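Local coordinates for secretory-abundant heat soluble protein 1 (Ramazzottius varieornatus, PDB 5XNA) that acts as a secreted molecular shield when water is scarce, contributing to desiccation tolerance, and probably binds lipids in a barrel related to fatty-acid-binding proteins, at residues S14-E19 against G36-T41; D22-A27 against K121-G126; K40-I45 against Q55-D60. All blocks are in the same frame, centred on the assembly; numbering follows the deposited sequence.

How the contacts relate
Contact 2 is the buried one: helix 22-27 and strand 121-125 meet across it through apolar side chains. Contacts 1 and 3 are only partly buried and more polar. In contact 3 backbone hydrogen bonds pair neighbouring strands in regular register; contact 1, between an irregular loop and the bent strand 10-19, relies mostly on polar side chains set against backbone. Contacts 1 and 3 share Lys40 and Thr41, and a probable hydrogen bond joins His39 to Asp60. Asp22 at the lid helix reaches Gly37 N, linking contacts 1 and 2. Contacts 2 and 3 lie about 18 Å apart between centres, yet both supply groups that hold the heptanoic acid.

Contact 1 (S14-E19 against G36-T41); sequences STDRIE and GGNHKT. With ZN (zinc ion), chain D; EDO (1,2-ethanediol), chain F; EDO (1,2-ethanediol), chain M.
Asn38 reaches across to the backbone of Thr15, and the hydroxyl of Ser14 meets the backbone of Thr41. The CG of Asn38 stands anti to its own N (chi1 -177°), which extends the amide toward strand 10-19 and brings ND2 to 3.0 Å from Thr15 O. That donor lies in the carbonyl plane, on a lone pair, and the acceptor is close to the amide plane; an N-H...O angle of 157° makes the bond fairly straight. The other amide atom, OD1, accepts from Arg132. Ile18 runs counter to Asn38 alongside it, and its methyl CD1 stops 3.7 Å from Gly37 O.

Ser14 is buried and is held through its backbone as well as its hydroxyl. Its N donates to Thr41 O at 2.9 Å, and its OG accepts from Thr41 N at the same 2.9 Å. This pairing lies where the chain, having left strand 10-19 for the two helices that in fatty-acid-binding proteins form the lid of the barrel, returns to enter strand 42-47. The strand itself turns a corner at Asp16, and an ST turn, Arg17 N to Thr15 OG1, marks the bend; Thr15 OG1 also hydrogen-bonds the backbone O of Trp133 on strand 128-136.

Lys40 folds back at chi2 and chi3, carrying NZ to 2.9 Å from Ser14 O, tilted 26° out of that carbonyl plane; Glu13 is its salt-bridge partner. A water 2.7 Å from Ser14 OG also donates to Thr15 O, the carbonyl already taken by Asn38. At the far end of the loop, a CB on Gly37 would collide with the carbonyl oxygen of Gly36, so the conformation suits glycine.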
loop_
_atom_site.group_PDB
_atom_site.type_symbol
_atom_site.label_atom_id
_atom_site.label_comp_id
_atom_site.label_asym_id
_atom_site.label_seq_id
_atom_site.Cartn_x
_atom_site.Cartn_y
_atom_site.Cartn_z
ATOM N N SER A 14 -15.610 -17.458 -5.892
ATOM C CA SER A 14 -15.184 -16.722 -7.078
ATOM C C SER A 14 -16.223 -16.838 -8.192
ATOM O O SER A 14 -17.008 -17.789 -8.251
ATOM C CB SER A 14 -13.817 -17.199 -7.569
ATOM O OG SER A 14 -13.819 -18.575 -7.912
ATOM N N THR A 15 -16.228 -15.841 -9.078
ATOM C CA THR A 15 -17.152 -15.803 -10.201
ATOM C C THR A 15 -16.372 -15.968 -11.505
ATOM O O THR A 15 -15.179 -16.297 -11.511
ATOM C CB THR A 15 -17.944 -14.490 -10.184
ATOM O OG1 THR A 15 -17.051 -13.393 -10.419
ATOM C CG2 THR A 15 -18.636 -14.291 -8.842
ATOM N N ASP A 16 -17.056 -15.745 -12.626
ATOM C CA ASP A 16 -16.369 -15.661 -13.908
ATOM C C ASP A 16 -15.692 -14.314 -14.127
ATOM O O ASP A 16 -14.879 -14.192 -15.050
ATOM C CB ASP A 16 -17.350 -15.927 -15.056
ATOM C CG ASP A 16 -17.833 -17.364 -15.089
ATOM O OD1 ASP A 16 -17.059 -18.261 -14.697
ATOM O OD2 ASP A 16 -18.984 -17.594 -15.516
ATOM N N ARG A 17 -16.005 -13.311 -13.310
ATOM C CA ARG A 17 -15.457 -11.967 -13.479
ATOM C C ARG A 17 -14.051 -11.919 -12.889
ATOM O O ARG A 17 -13.856 -12.191 -11.700
ATOM C CB ARG A 17 -16.354 -10.929 -12.805
ATOM C CG ARG A 17 -17.737 -10.744 -13.445
ATOM C CD ARG A 17 -18.556 -9.748 -12.636
ATOM N NE ARG A 17 -19.255 -10.403 -11.539
ATOM C CZ ARG A 17 -19.696 -9.783 -10.445
ATOM N NH1 ARG A 17 -20.327 -10.470 -9.500
ATOM N NH2 ARG A 17 -19.498 -8.481 -10.285
ATOM N N ILE A 18 -13.077 -11.567 -13.725
ATOM C CA ILE A 18 -11.678 -11.537 -13.327
ATOM C C ILE A 18 -10.977 -10.608 -14.302
ATOM O O ILE A 18 -11.378 -10.498 -15.462
ATOM C CB ILE A 18 -11.069 -12.961 -13.330
ATOM C CG1 ILE A 18 -9.639 -12.948 -12.793
ATOM C CG2 ILE A 18 -11.129 -13.576 -14.728
ATOM C CD1 ILE A 18 -9.130 -14.328 -12.462
ATOM N N GLU A 19 -9.939 -9.921 -13.832
ATOM C CA GLU A 19 -9.304 -8.900 -14.659
ATOM C C GLU A 19 -7.803 -8.867 -14.424
ATOM O O GLU A 19 -7.352 -8.626 -13.299
ATOM C CB GLU A 19 -9.918 -7.524 -14.391
ATOM C CG GLU A 19 -9.366 -6.429 -15.309
ATOM C CD GLU A 19 -9.981 -5.085 -15.027
ATOM O OE1 GLU A 19 -11.157 -4.888 -15.397
ATOM O OE2 GLU A 19 -9.297 -4.227 -14.433
ATOM N N GLY A 36 -2.418 -19.378 -12.641
ATOM C CA GLY A 36 -3.278 -18.492 -13.392
ATOM C C GLY A 36 -4.604 -19.136 -13.732
ATOM O O GLY A 36 -4.997 -20.163 -13.170
ATOM N N GLY A 37 -5.299 -18.524 -14.671
ATOM C CA GLY A 37 -6.655 -18.937 -14.927
ATOM C C GLY A 37 -7.587 -18.429 -13.843
ATOM O O GLY A 37 -7.288 -17.482 -13.106
ATOM N N ASN A 38 -8.735 -19.089 -13.738
ATOM C CA ASN A 38 -9.826 -18.619 -12.896
ATOM C C ASN A 38 -10.488 -19.812 -12.221
ATOM O O ASN A 38 -11.695 -20.026 -12.326
ATOM C CB ASN A 38 -10.817 -17.804 -13.736
ATOM C CG ASN A 38 -11.955 -17.213 -12.917
ATOM O OD1 ASN A 38 -11.793 -16.871 -11.741
ATOM N ND2 ASN A 38 -13.111 -17.070 -13.548
ATOM N N HIS A 39 -9.687 -20.621 -11.528
ATOM C CA HIS A 39 -10.220 -21.793 -10.843
ATOM C C HIS A 39 -11.061 -21.381 -9.639
ATOM O O HIS A 39 -10.777 -20.384 -8.967
ATOM C CB HIS A 39 -9.088 -22.714 -10.383
ATOM C CG HIS A 39 -8.430 -23.461 -11.500
ATOM N ND1 HIS A 39 -8.829 -24.724 -11.887
ATOM C CD2 HIS A 39 -7.415 -23.117 -12.325
ATOM C CE1 HIS A 39 -8.080 -25.129 -12.897
ATOM N NE2 HIS A 39 -7.217 -24.172 -13.181
ATOM N N LYS A 40 -12.082 -22.190 -9.355
ATOM C CA LYS A 40 -13.026 -21.883 -8.290
ATOM C C LYS A 40 -12.280 -21.716 -6.975
ATOM O O LYS A 40 -11.525 -22.601 -6.563
ATOM C CB LYS A 40 -14.073 -22.995 -8.191
ATOM C CG LYS A 40 -15.113 -22.838 -7.096
ATOM C CD LYS A 40 -16.034 -21.626 -7.304
ATOM C CE LYS A 40 -16.639 -21.598 -8.697
ATOM N NZ LYS A 40 -17.699 -20.557 -8.807
ATOM N N THR A 41 -12.476 -20.570 -6.337
ATOM C CA THR A 41 -11.709 -20.161 -5.170
ATOM C C THR A 41 -12.685 -19.661 -4.119
ATOM O O THR A 41 -13.655 -18.976 -4.451
ATOM C CB THR A 41 -10.688 -19.053 -5.536
ATOM O OG1 THR A 41 -9.763 -19.557 -6.509
ATOM C CG2 THR A 41 -9.904 -18.558 -4.293
HETATM ZN ZN ZN D . -10.546 -2.437 -13.765
HETATM C C1 EDO F . -19.483 -18.458 -11.438
HETATM O O1 EDO F . -19.813 -19.329 -10.348
HETATM C C2 EDO F . -20.411 -17.245 -11.448
HETATM O O2 EDO F . -20.092 -16.394 -12.558
HETATM C C1 EDO M . -6.689 -19.720 -8.440
HETATM O O1 EDO M . -5.414 -20.358 -8.595
HETATM C C2 EDO M . -7.112 -19.112 -9.774
HETATM O O2 EDO M . -7.109 -20.133 -10.777
HETATM O O HOH W 1 -14.367 -18.932 -10.543
HETATM O O HOH W 2 -13.274 -14.799 -10.379
#

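Contact 2 (D22-A27 against K121-G126); sequences DAFISA and KTYKVG. With SHV (heptanoic acid), chain O.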
loop_
_atom_site.group_PDB
_atom_site.type_symbol
_atom_site.label_atom_id
_atom_site.label_comp_id
_atom_site.label_asym_id
_atom_site.label_seq_id
_atom_site.Cartn_x
_atom_site.Cartn_y
_atom_site.Cartn_z
ATOM N N ASP A 22 -3.540 -12.889 -14.804
ATOM C CA ASP A 22 -2.318 -13.575 -15.218
ATOM C C ASP A 22 -1.121 -12.631 -15.276
ATOM O O ASP A 22 0.017 -13.065 -15.062
ATOM C CB ASP A 22 -2.509 -14.270 -16.570
ATOM C CG ASP A 22 -3.471 -15.443 -16.494
ATOM O OD1 ASP A 22 -3.778 -15.896 -15.372
ATOM O OD2 ASP A 22 -3.897 -15.937 -17.558
ATOM N N ALA A 23 -1.345 -11.346 -15.562
ATOM C CA ALA A 23 -0.247 -10.384 -15.485
ATOM C C ALA A 23 0.227 -10.211 -14.049
ATOM O O ALA A 23 1.423 -10.019 -13.804
ATOM C CB ALA A 23 -0.672 -9.037 -16.065
ATOM N N PHE A 24 -0.703 -10.265 -13.087
ATOM C CA PHE A 24 -0.317 -10.193 -11.681
ATOM C C PHE A 24 0.521 -11.402 -11.289
ATOM O O PHE A 24 1.577 -11.262 -10.662
ATOM C CB PHE A 24 -1.556 -10.091 -10.794
ATOM C CG PHE A 24 -1.260 -10.280 -9.324
ATOM C CD1 PHE A 24 -0.701 -9.247 -8.576
ATOM C CD2 PHE A 24 -1.537 -11.491 -8.691
ATOM C CE1 PHE A 24 -0.425 -9.415 -7.224
ATOM C CE2 PHE A 24 -1.269 -11.666 -7.338
ATOM C CZ PHE A 24 -0.713 -10.632 -6.607
ATOM N N ILE A 25 0.060 -12.604 -11.652
ATOM C CA ILE A 25 0.806 -13.825 -11.346
ATOM C C ILE A 25 2.177 -13.804 -12.011
ATOM O O ILE A 25 3.180 -14.227 -11.419
ATOM C CB ILE A 25 -0.008 -15.065 -11.768
ATOM C CG1 ILE A 25 -1.254 -15.217 -10.891
ATOM C CG2 ILE A 25 0.855 -16.321 -11.724
ATOM C CD1 ILE A 25 -0.963 -15.362 -9.400
ATOM N N SER A 26 2.245 -13.307 -13.249
ATOM C CA SER A 26 3.524 -13.228 -13.949
ATOM C C SER A 26 4.478 -12.275 -13.244
ATOM O O SER A 26 5.657 -12.592 -13.051
ATOM C CB SER A 26 3.305 -12.787 -15.398
ATOM O OG SER A 26 2.515 -13.733 -16.098
ATOM N N ALA A 27 3.982 -11.095 -12.853
ATOM C CA ALA A 27 4.825 -10.122 -12.162
ATOM C C ALA A 27 5.374 -10.680 -10.854
ATOM O O ALA A 27 6.424 -10.229 -10.378
ATOM C CB ALA A 27 4.036 -8.839 -11.905
ATOM N N LYS A 121 -11.883 -8.227 -4.963
ATOM C CA LYS A 121 -10.530 -8.365 -4.439
ATOM C C LYS A 121 -9.564 -7.760 -5.439
ATOM O O LYS A 121 -9.581 -8.117 -6.622
ATOM C CB LYS A 121 -10.152 -9.825 -4.170
ATOM C CG LYS A 121 -8.727 -9.966 -3.609
ATOM C CD LYS A 121 -8.428 -11.354 -3.052
ATOM C CE LYS A 121 -7.061 -11.382 -2.377
ATOM N NZ LYS A 121 -6.578 -12.761 -2.053
ATOM N N THR A 122 -8.711 -6.865 -4.963
ATOM C CA THR A 122 -7.662 -6.286 -5.783
ATOM C C THR A 122 -6.309 -6.818 -5.327
ATOM O O THR A 122 -6.026 -6.861 -4.124
ATOM C CB THR A 122 -7.701 -4.761 -5.707
ATOM O OG1 THR A 122 -9.034 -4.308 -5.981
ATOM C CG2 THR A 122 -6.736 -4.159 -6.720
ATOM N N TYR A 123 -5.483 -7.219 -6.286
ATOM C CA TYR A 123 -4.134 -7.714 -6.045
ATOM C C TYR A 123 -3.161 -6.757 -6.723
ATOM O O TYR A 123 -3.320 -6.461 -7.910
ATOM C CB TYR A 123 -3.942 -9.118 -6.623
ATOM C CG TYR A 123 -5.057 -10.128 -6.388
ATOM C CD1 TYR A 123 -6.323 -9.965 -6.965
ATOM C CD2 TYR A 123 -4.818 -11.288 -5.667
ATOM C CE1 TYR A 123 -7.330 -10.905 -6.779
ATOM C CE2 TYR A 123 -5.819 -12.236 -5.478
ATOM C CZ TYR A 123 -7.071 -12.041 -6.035
ATOM O OH TYR A 123 -8.060 -12.987 -5.845
ATOM N N LYS A 124 -2.137 -6.299 -6.002
ATOM C CA LYS A 124 -1.237 -5.312 -6.585
ATOM C C LYS A 124 0.197 -5.566 -6.160
ATOM O O LYS A 124 0.481 -5.675 -4.964
ATOM C CB LYS A 124 -1.654 -3.890 -6.192
ATOM C CG LYS A 124 -0.953 -2.791 -6.970
ATOM C CD LYS A 124 -1.481 -1.424 -6.566
ATOM C CE LYS A 124 -3.001 -1.400 -6.560
ATOM N NZ LYS A 124 -3.555 -0.085 -6.124
ATOM N N VAL A 125 1.103 -5.630 -7.137
ATOM C CA VAL A 125 2.523 -5.804 -6.866
ATOM C C VAL A 125 3.245 -4.817 -7.768
ATOM O O VAL A 125 3.074 -4.848 -8.991
ATOM C CB VAL A 125 2.994 -7.256 -7.075
ATOM C CG1 VAL A 125 2.689 -7.790 -8.500
ATOM C CG2 VAL A 125 4.463 -7.424 -6.672
ATOM N N GLY A 126 3.964 -3.878 -7.163
ATOM C CA GLY A 126 4.467 -2.747 -7.929
ATOM C C GLY A 126 3.368 -2.058 -8.718
ATOM O O GLY A 126 2.356 -1.631 -8.153
HETATM C C1 SHV O . -6.921 -15.933 -4.679
HETATM O O1 SHV O . -6.743 -15.426 -3.541
HETATM O O2 SHV O . -7.602 -15.309 -5.534
HETATM C C2 SHV O . -6.311 -17.296 -5.013
HETATM C C3 SHV O . -5.012 -17.112 -5.797
HETATM C C4 SHV O . -3.862 -16.848 -4.828
HETATM C C5 SHV O . -2.593 -16.493 -5.604
HETATM C C6 SHV O . -1.911 -15.299 -4.936
HETATM C C7 SHV O . -0.393 -15.468 -4.953
#
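The helical lid of the fatty-acid-binding-protein-like barrel closes on the wall here, with Phe24 of helix 22-27 set against Tyr123 and Val125 of strand 121-125. The two short axes approach to 8.8 Å at 35°, and the contact is apolar throughout. Phe24 holds its CG opposite the backbone N, which carries the ring out to the strand. Tyr123 CB sits over one face of the Phe24 ring, 3.5 Å from its centroid and 10° off the ring normal, a CH-pi contact. The rings themselves meet obliquely, their planes at 52°. Val125 CG1 approaches Phe24 CD1 obliquely, at 3.7 Å, and Ala27 CB closes on the same methyl at 3.8 Å. Replacing Phe24 by an alanine would probably leave Tyr123 CB without its ring face and open a gap between helix and strand.

Beyond its CB, Tyr123 leads away from the helix to the heptanoic acid: its OH lies near acid O2 at a doubtfully short distance, while Lys121 NZ donates to acid O1 at 3.1 Å. Lys121 CG lies over one face of the tyrosine ring, toward the rim, and the acid's C6 lies at the edge of Phe24.

Phe24 also packs on Ala130 of strand 128-136 and Ile108 of strand 106-114, Phe21 meets Tyr123 edge-to-face, and Ile25 packs on Tyr35 of helix 32-35.

Contact 3 (K40-I45 against Q55-D60); sequences KTFHKI and QISVPD. With MG (magnesium ion), chain E; SHV (heptanoic acid), chain O; EDO (1,2-ethanediol), chain F.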
loop_
_atom_site.group_PDB
_atom_site.type_symbol
_atom_site.label_atom_id
_atom_site.label_comp_id
_atom_site.label_asym_id
_atom_site.label_seq_id
_atom_site.Cartn_x
_atom_site.Cartn_y
_atom_site.Cartn_z
ATOM N N LYS A 40 -12.082 -22.190 -9.355
ATOM C CA LYS A 40 -13.026 -21.883 -8.290
ATOM C C LYS A 40 -12.280 -21.716 -6.975
ATOM O O LYS A 40 -11.525 -22.601 -6.563
ATOM C CB LYS A 40 -14.073 -22.995 -8.191
ATOM C CG LYS A 40 -15.113 -22.838 -7.096
ATOM C CD LYS A 40 -16.034 -21.626 -7.304
ATOM C CE LYS A 40 -16.639 -21.598 -8.697
ATOM N NZ LYS A 40 -17.699 -20.557 -8.807
ATOM N N THR A 41 -12.476 -20.570 -6.337
ATOM C CA THR A 41 -11.709 -20.161 -5.170
ATOM C C THR A 41 -12.685 -19.661 -4.119
ATOM O O THR A 41 -13.655 -18.976 -4.451
ATOM C CB THR A 41 -10.688 -19.053 -5.536
ATOM O OG1 THR A 41 -9.763 -19.557 -6.509
ATOM C CG2 THR A 41 -9.904 -18.558 -4.293
ATOM N N PHE A 42 -12.450 -20.023 -2.861
ATOM C CA PHE A 42 -13.301 -19.584 -1.767
ATOM C C PHE A 42 -12.473 -18.800 -0.769
ATOM O O PHE A 42 -11.345 -19.185 -0.440
ATOM C CB PHE A 42 -13.979 -20.752 -1.049
ATOM C CG PHE A 42 -14.836 -21.598 -1.944
ATOM C CD1 PHE A 42 -14.275 -22.613 -2.694
ATOM C CD2 PHE A 42 -16.203 -21.383 -2.022
ATOM C CE1 PHE A 42 -15.059 -23.405 -3.525
ATOM C CE2 PHE A 42 -16.988 -22.164 -2.849
ATOM C CZ PHE A 42 -16.409 -23.179 -3.603
ATOM N N HIS A 43 -13.036 -17.691 -0.301
ATOM C CA HIS A 43 -12.496 -16.947 0.827
ATOM C C HIS A 43 -13.548 -16.976 1.922
ATOM O O HIS A 43 -14.681 -16.539 1.703
ATOM C CB HIS A 43 -12.169 -15.491 0.458
ATOM C CG HIS A 43 -10.962 -15.336 -0.412
ATOM N ND1 HIS A 43 -9.684 -15.266 0.095
ATOM C CD2 HIS A 43 -10.839 -15.221 -1.755
ATOM C CE1 HIS A 43 -8.822 -15.129 -0.898
ATOM N NE2 HIS A 43 -9.500 -15.092 -2.031
ATOM N N LYS A 44 -13.185 -17.503 3.087
ATOM C CA LYS A 44 -14.063 -17.481 4.251
ATOM C C LYS A 44 -13.358 -16.684 5.334
ATOM O O LYS A 44 -12.212 -16.986 5.685
ATOM C CB LYS A 44 -14.401 -18.900 4.730
ATOM C CG LYS A 44 -15.139 -19.720 3.679
ATOM C CD LYS A 44 -15.458 -21.142 4.158
ATOM C CE LYS A 44 -16.048 -21.953 3.015
ATOM N NZ LYS A 44 -16.221 -23.392 3.358
ATOM N N ILE A 45 -14.019 -15.642 5.826
ATOM C CA ILE A 45 -13.448 -14.765 6.833
ATOM C C ILE A 45 -14.445 -14.643 7.970
ATOM O O ILE A 45 -15.603 -14.269 7.746
ATOM C CB ILE A 45 -13.109 -13.379 6.265
ATOM C CG1 ILE A 45 -12.183 -13.527 5.052
ATOM C CG2 ILE A 45 -12.480 -12.529 7.340
ATOM C CD1 ILE A 45 -11.928 -12.219 4.262
ATOM N N GLN A 55 -9.733 -18.266 5.655
ATOM C CA GLN A 55 -9.457 -19.542 5.003
ATOM C C GLN A 55 -9.575 -19.356 3.503
ATOM O O GLN A 55 -10.614 -18.903 3.012
ATOM C CB GLN A 55 -10.424 -20.629 5.469
ATOM C CG GLN A 55 -10.015 -22.010 4.946
ATOM C CD GLN A 55 -11.093 -23.035 5.159
ATOM O OE1 GLN A 55 -12.104 -23.038 4.463
ATOM N NE2 GLN A 55 -10.894 -23.901 6.139
ATOM N N ILE A 56 -8.514 -19.697 2.778
ATOM C CA ILE A 56 -8.509 -19.638 1.323
ATOM C C ILE A 56 -8.479 -21.064 0.812
ATOM O O ILE A 56 -7.631 -21.855 1.235
ATOM C CB ILE A 56 -7.300 -18.852 0.782
ATOM C CG1 ILE A 56 -7.249 -17.449 1.395
ATOM C CG2 ILE A 56 -7.379 -18.768 -0.734
ATOM C CD1 ILE A 56 -6.342 -17.340 2.609
ATOM N N SER A 57 -9.392 -21.397 -0.096
ATOM C CA SER A 57 -9.410 -22.747 -0.643
ATOM C C SER A 57 -9.571 -22.711 -2.155
ATOM O O SER A 57 -10.392 -21.958 -2.686
ATOM C CB SER A 57 -10.518 -23.591 -0.013
ATOM O OG SER A 57 -11.777 -23.025 -0.235
ATOM N N VAL A 58 -8.760 -23.517 -2.839
ATOM C CA VAL A 58 -8.868 -23.768 -4.277
ATOM C C VAL A 58 -8.960 -25.285 -4.428
ATOM O O VAL A 58 -7.923 -25.961 -4.544
ATOM C CB VAL A 58 -7.679 -23.188 -5.067
ATOM C CG1 VAL A 58 -7.965 -23.278 -6.585
ATOM C CG2 VAL A 58 -7.409 -21.743 -4.681
ATOM N N PRO A 59 -10.169 -25.854 -4.417
ATOM C CA PRO A 59 -10.300 -27.320 -4.427
ATOM C C PRO A 59 -9.644 -28.003 -5.619
ATOM O O PRO A 59 -9.051 -29.071 -5.435
ATOM C CB PRO A 59 -11.822 -27.515 -4.415
ATOM C CG PRO A 59 -12.322 -26.308 -3.682
ATOM C CD PRO A 59 -11.474 -25.198 -4.201
ATOM N N ASP A 60 -9.726 -27.427 -6.828
ATOM C CA ASP A 60 -9.057 -28.040 -7.981
ATOM C C ASP A 60 -7.577 -28.269 -7.718
ATOM O O ASP A 60 -6.980 -29.208 -8.265
ATOM C CB ASP A 60 -9.174 -27.161 -9.231
ATOM C CG ASP A 60 -10.554 -27.166 -9.849
ATOM O OD1 ASP A 60 -11.383 -28.027 -9.500
ATOM O OD2 ASP A 60 -10.797 -26.296 -10.717
HETATM MG MG MG E . -8.940 -14.836 -4.046
HETATM C C1 SHV O . -6.921 -15.933 -4.679
HETATM O O1 SHV O . -6.743 -15.426 -3.541
HETATM O O2 SHV O . -7.602 -15.309 -5.534
HETATM C C2 SHV O . -6.311 -17.296 -5.013
HETATM C C3 SHV O . -5.012 -17.112 -5.797
HETATM C C4 SHV O . -3.862 -16.848 -4.828
HETATM C C5 SHV O . -2.593 -16.493 -5.604
HETATM C C6 SHV O . -1.911 -15.299 -4.936
HETATM C C7 SHV O . -0.393 -15.468 -4.953
HETATM C C1 EDO F . -19.483 -18.458 -11.438
HETATM O O1 EDO F . -19.813 -19.329 -10.348
HETATM C C2 EDO F . -20.411 -17.245 -11.448
HETATM O O2 EDO F . -20.092 -16.394 -12.558
HETATM O O HOH W 3 -11.169 -25.115 -7.660
HETATM O O HOH W 4 -12.695 -24.417 -11.148
#
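Ser57 O is gripped by Phe42 N at 2.8 Å, with the donor in the carbonyl plane and an N-H...O angle of 164°, and is approached also by the CA-H of Thr41 at a CA to O distance of 3.3 Å. Ser57 N returns a bond to Phe42 O, so these two residues form an antiparallel hydrogen-bonded pair. Lys44 and Gln55 make the next such pair, and His43 with Ile56 is the non-hydrogen-bonded pair between them.

On the face carrying Phe42, Ser57 and Gln55, Ser57 OG lies 3.3 Å from Phe42 CB. Pro59 CG lies at the edge of the Phe42 ring, 4.0 Å from Phe42 CE1. Lys44 and Gln55 extend alongside each other, with only aliphatic CD near OE1; the amide nitrogen of Gln55 bonds to Asp66.

The strands belong to the hairpin 42-47 and 52-58 of the ten-stranded antiparallel barrel, and its other face, with His43 and Ile56, looks onto the bound acid. With CG anti to the carbonyl carbon (chi1 -73°), the His43 ring comes to lie beside Ile56, whose CG1 is 3.5 Å from ND1. That nitrogen hydrogen-bonds His54, leaving NE2 to bind the magnesium ion at 2.1 Å. Both carboxylate oxygens of heptanoic acid and Tyr134 OH also bind the metal.

Where the strands part, two waters link the segments: one donates to Lys40 O and accepts from Asp60 N at 2.8 Å, the other accepts from Lys40 N and donates to Asp60 OD2 at 2.7 Å. Asp60 OD2 also accepts from His39 ND1.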